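Local coordinates for MSM0271 protein (Mycobacterium smegmatis, PDB 5SUH) that probably forms part of the RMM microcompartment shell as a double-ringed trimeric assembly with two circularly permuted BMC domains in each chain, at residues 111-114 with 115-119; 223-226 with 227-231. All blocks are in the same frame, centred on the assembly; numbering follows the deposited sequence.

Contact 1 of 2, residues 111-114 with 115-119; sequences ASLD and EVRRA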
loop_
_atom_site.group_PDB
_atom_site.type_symbol
_atom_site.label_atom_id
_atom_site.label_comp_id
_atom_site.label_asym_id
_atom_site.label_seq_id
_atom_site.Cartn_x
_atom_site.Cartn_y
_atom_site.Cartn_z
ATOM N N ALA A 111 30.782 10.573 5.330
ATOM C CA ALA A 111 31.275 11.913 5.574
ATOM C C ALA A 111 32.653 12.064 4.884
ATOM O O ALA A 111 33.046 13.148 4.481
ATOM C CB ALA A 111 31.361 12.189 7.069
ATOM N N SER A 112 33.372 10.960 4.719
ATOM C CA SER A 112 34.705 11.009 4.102
ATOM C C SER A 112 34.680 10.734 2.602
ATOM O O SER A 112 34.243 9.671 2.167
ATOM C CB SER A 112 35.646 10.012 4.797
ATOM O OG SER A 112 36.819 9.801 4.024
ATOM N N LEU A 113 35.138 11.698 1.813
ATOM C CA LEU A 113 35.186 11.523 0.362
ATOM C C LEU A 113 36.159 10.399 -0.027
ATOM O O LEU A 113 35.902 9.645 -0.972
ATOM C CB LEU A 113 35.570 12.847 -0.328
ATOM C CG LEU A 113 35.702 12.874 -1.861
ATOM C CD1 LEU A 113 34.431 12.327 -2.591
ATOM C CD2 LEU A 113 36.071 14.290 -2.360
ATOM N N ASP A 114 37.224 10.225 0.754
ATOM C CA ASP A 114 38.210 9.198 0.441
ATOM C C ASP A 114 37.595 7.809 0.637
ATOM O O ASP A 114 37.916 6.870 -0.083
ATOM C CB ASP A 114 39.471 9.367 1.298
ATOM C CG ASP A 114 40.577 8.376 0.927
ATOM O OD1 ASP A 114 41.201 8.546 -0.152
ATOM O OD2 ASP A 114 40.823 7.429 1.714
ATOM N N GLU A 115 36.690 7.687 1.599
ATOM C CA GLU A 115 36.068 6.400 1.885
ATOM C C GLU A 115 35.179 5.912 0.730
ATOM O O GLU A 115 35.271 4.744 0.325
ATOM C CB GLU A 115 35.265 6.490 3.199
ATOM C CG GLU A 115 36.145 6.481 4.465
ATOM C CD GLU A 115 35.363 6.383 5.774
ATOM O OE1 GLU A 115 34.143 6.666 5.787
ATOM O OE2 GLU A 115 35.977 5.999 6.796
ATOM N N VAL A 116 34.385 6.826 0.162
ATOM C CA VAL A 116 33.470 6.520 -0.938
ATOM C C VAL A 116 34.281 6.162 -2.180
ATOM O O VAL A 116 33.974 5.198 -2.885
ATOM C CB VAL A 116 32.492 7.695 -1.206
ATOM C CG1 VAL A 116 31.832 7.557 -2.530
ATOM C CG2 VAL A 116 31.444 7.754 -0.128
ATOM N N ARG A 117 35.324 6.940 -2.426
ATOM C CA ARG A 117 36.277 6.677 -3.499
ATOM C C ARG A 117 36.869 5.268 -3.432
ATOM O O ARG A 117 36.841 4.531 -4.419
ATOM C CB ARG A 117 37.390 7.726 -3.423
ATOM C CG ARG A 117 38.293 7.888 -4.618
ATOM C CD ARG A 117 39.312 9.000 -4.319
ATOM N NE ARG A 117 38.848 10.297 -4.835
ATOM C CZ ARG A 117 38.868 11.440 -4.138
ATOM N NH1 ARG A 117 39.341 11.445 -2.893
ATOM N NH2 ARG A 117 38.419 12.582 -4.675
ATOM N N ARG A 118 37.371 4.884 -2.265
ATOM C CA ARG A 118 38.036 3.585 -2.119
ATOM C C ARG A 118 37.029 2.428 -2.258
ATOM O O ARG A 118 37.340 1.375 -2.822
ATOM C CB ARG A 118 38.767 3.494 -0.766
ATOM C CG ARG A 118 40.158 4.077 -0.853
ATOM C CD ARG A 118 40.958 4.048 0.438
ATOM N NE ARG A 118 40.283 4.483 1.660
ATOM C CZ ARG A 118 39.921 3.667 2.645
ATOM N NH1 ARG A 118 40.125 2.359 2.543
ATOM N NH2 ARG A 118 39.341 4.163 3.728
ATOM N N ALA A 119 35.804 2.637 -1.780
ATOM C CA ALA A 119 34.795 1.608 -1.928
ATOM C C ALA A 119 34.446 1.446 -3.408
ATOM O O ALA A 119 34.198 0.317 -3.872
ATOM C CB ALA A 119 33.574 1.924 -1.101
#
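Ser-112 lies against the aliphatic part of Glu-115, its OG 3.4 Å from Glu-115 CG and its CB beside the same methylene. The pair marks the N-cap of helix 113-127, the helix that follows strand 104-110 in the first BMC domain. In the first turn of a helix the amide N-H groups have no carbonyl from a preceding turn, and here the serine side chain supplies an acceptor: Glu-115 N donates to Ser-112 OG at 3.2 Å. With chi1 at 166°, OG sits beside the serine carbonyl carbon, which brings it over the end of the helix. Ser-112 O adds weak bonds from the amides of Glu-115 and Val-116.

The glutamate carboxylate finds its partner just before the cap. Its OE1 is hydrogen-bonded to Ser-110 OG, as is Ser-112 N, so one hydroxyl serves both the backbone of Ser-112 and the carboxylate of Glu-115.

Further round the turn, Leu-113 reaches the guanidinium of Arg-117, with CD2 at 3.7 Å from NH2. The same two residues are joined through the backbone, where Leu-113 O receives Arg-117 N at 3.1 Å. Val-116 and Leu-113 meanwhile touch Leu-68 and His-66 of strand 66-73, fitting this turn against the sheet.

On the exposed flank, Asp-114 and Arg-118 form a salt bridge one turn apart. Asp-114 chi1 of -176° sets the carboxylate beside its own carbonyl carbon, facing the next turn. Arg-118 NE then donates to Asp-114 OD2 at 3.0 Å, arriving from above the carboxylate plane, with the carboxylate and guanidinium planes turned 30° apart.

Contact 2 of 2, residues 223-226 with 227-231; sequences RDHI and TTVLS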
loop_
_atom_site.group_PDB
_atom_site.type_symbol
_atom_site.label_atom_id
_atom_site.label_comp_id
_atom_site.label_asym_id
_atom_site.label_seq_id
_atom_site.Cartn_x
_atom_site.Cartn_y
_atom_site.Cartn_z
ATOM N N ARG A 223 18.443 24.202 -15.739
ATOM C CA ARG A 223 18.426 23.401 -16.961
ATOM C C ARG A 223 19.736 23.538 -17.774
ATOM O O ARG A 223 20.293 22.527 -18.243
ATOM C CB ARG A 223 17.258 23.775 -17.865
ATOM C CG ARG A 223 17.281 22.962 -19.174
ATOM C CD ARG A 223 16.556 23.646 -20.275
ATOM N NE ARG A 223 17.233 24.920 -20.543
ATOM C CZ ARG A 223 16.702 25.925 -21.244
ATOM N NH1 ARG A 223 17.399 27.041 -21.409
ATOM N NH2 ARG A 223 15.465 25.840 -21.745
ATOM N N ASP A 224 20.213 24.776 -17.950
ATOM C CA ASP A 224 21.475 25.032 -18.687
ATOM C C ASP A 224 22.663 24.301 -18.048
ATOM O O ASP A 224 23.513 23.727 -18.739
ATOM C CB ASP A 224 21.791 26.531 -18.779
ATOM C CG ASP A 224 20.826 27.286 -19.700
ATOM O OD1 ASP A 224 20.215 26.624 -20.581
ATOM O OD2 ASP A 224 20.689 28.541 -19.551
ATOM N N HIS A 225 22.741 24.353 -16.724
ATOM C CA HIS A 225 23.826 23.688 -16.035
ATOM C C HIS A 225 23.728 22.163 -16.176
ATOM O O HIS A 225 24.726 21.481 -16.450
ATOM C CB HIS A 225 23.820 24.109 -14.576
ATOM C CG HIS A 225 24.889 23.481 -13.746
ATOM N ND1 HIS A 225 26.235 23.622 -14.026
ATOM C CD2 HIS A 225 24.825 22.773 -12.591
ATOM C CE1 HIS A 225 26.941 22.998 -13.105
ATOM N NE2 HIS A 225 26.106 22.468 -12.218
ATOM N N ILE A 226 22.518 21.631 -16.017
ATOM C CA ILE A 226 22.340 20.189 -16.133
ATOM C C ILE A 226 22.813 19.661 -17.494
ATOM O O ILE A 226 23.493 18.636 -17.575
ATOM C CB ILE A 226 20.877 19.780 -15.927
ATOM C CG1 ILE A 226 20.451 19.980 -14.483
ATOM C CG2 ILE A 226 20.655 18.308 -16.292
ATOM C CD1 ILE A 226 18.925 19.720 -14.310
ATOM N N THR A 227 22.432 20.360 -18.560
ATOM C CA THR A 227 22.820 19.968 -19.902
ATOM C C THR A 227 24.346 19.954 -20.044
ATOM O O THR A 227 24.911 19.078 -20.712
ATOM C CB THR A 227 22.173 20.903 -20.969
ATOM O OG1 THR A 227 20.732 20.907 -20.828
ATOM C CG2 THR A 227 22.548 20.491 -22.403
ATOM N N THR A 228 25.016 20.930 -19.441
ATOM C CA THR A 228 26.469 20.970 -19.508
ATOM C C THR A 228 27.081 19.788 -18.731
ATOM O O THR A 228 27.939 19.062 -19.246
ATOM C CB THR A 228 27.024 22.318 -19.003
ATOM O OG1 THR A 228 26.690 23.348 -19.942
ATOM C CG2 THR A 228 28.515 22.265 -18.931
ATOM N N VAL A 229 26.620 19.597 -17.504
ATOM C CA VAL A 229 27.087 18.502 -16.663
ATOM C C VAL A 229 26.954 17.126 -17.305
ATOM O O VAL A 229 27.917 16.330 -17.285
ATOM C CB VAL A 229 26.336 18.479 -15.331
ATOM C CG1 VAL A 229 26.610 17.194 -14.563
ATOM C CG2 VAL A 229 26.695 19.679 -14.532
ATOM N N LEU A 230 25.793 16.852 -17.899
ATOM C CA LEU A 230 25.576 15.537 -18.500
ATOM C C LEU A 230 26.498 15.349 -19.728
ATOM O O LEU A 230 27.016 14.252 -19.961
ATOM C CB LEU A 230 24.106 15.335 -18.877
ATOM C CG LEU A 230 23.077 15.288 -17.735
ATOM C CD1 LEU A 230 21.688 15.066 -18.243
ATOM C CD2 LEU A 230 23.392 14.235 -16.675
ATOM N N SER A 231 26.723 16.414 -20.498
ATOM C CA SER A 231 27.594 16.309 -21.679
ATOM C C SER A 231 29.031 16.038 -21.323
ATOM O O SER A 231 29.718 15.347 -22.052
ATOM C CB SER A 231 27.553 17.570 -22.534
ATOM O OG SER A 231 26.310 17.664 -23.185
#
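Asp-224 O draws two donors from Thr-228: the backbone N at 3.3 Å and, more weakly, the hydroxyl OG1 at 3.4 Å. A chi1 of -70° directs OG1 back along helix 216-232 toward this carbonyl, one turn earlier. Thr-227 is turned the same way, its OG1 near Arg-223 O while also hydrogen-bonded with Tyr-174 OH of strand 170-177, a link from the helix to the sheet of the second BMC domain. Ser-231 continues the pattern: its N and OG reach Thr-227 O from the two sides of its carbonyl plane.

Residues 223-231 have a polar and an apolar flank, and the apolar one is built differently. Ile-226 and Leu-230 run alongside each other, with CG2 of Ile-226 3.9 Å from CD1 of Leu-230; both touch Tyr-174, and Ile-226 also meets Ala-185 of helix 182-192.

Between these flanks, Val-229 places CG2 over one face of the His-225 ring, 3.8 Å from its centroid and only 19° off the normal, a CH-pi contact displaced toward the rim. Their backbones are joined by a nearly straight bond from Val-229 N to His-225 O at 2.9 Å. His-225 NE2 is hydrogen-bonded to Glu-188 OE1 of helix 182-192, so the imidazole is held through NE2 and packed on a face; the neighbouring carboxylate would probably favour a proton on NE2.

Contact 1 precedes contact 2 along the chain, and each falls in a different BMC domain. The two occupy corresponding helices: helix 113-127 comes after strand 104-110, and helix 216-232 after strand 208-214, each of these strands lying inside an antiparallel sheet of order 1-2-4-3. They sample different parts of those helices, residues 111-119 covering the start of one and residues 223-231 the later half of the other. Their centres are 25 Å apart and their nearest atoms about 15 Å, without touching. The repeated topology illustrates how tandem domains could let three chains build a pseudohexameric ring, as in related shell trimers.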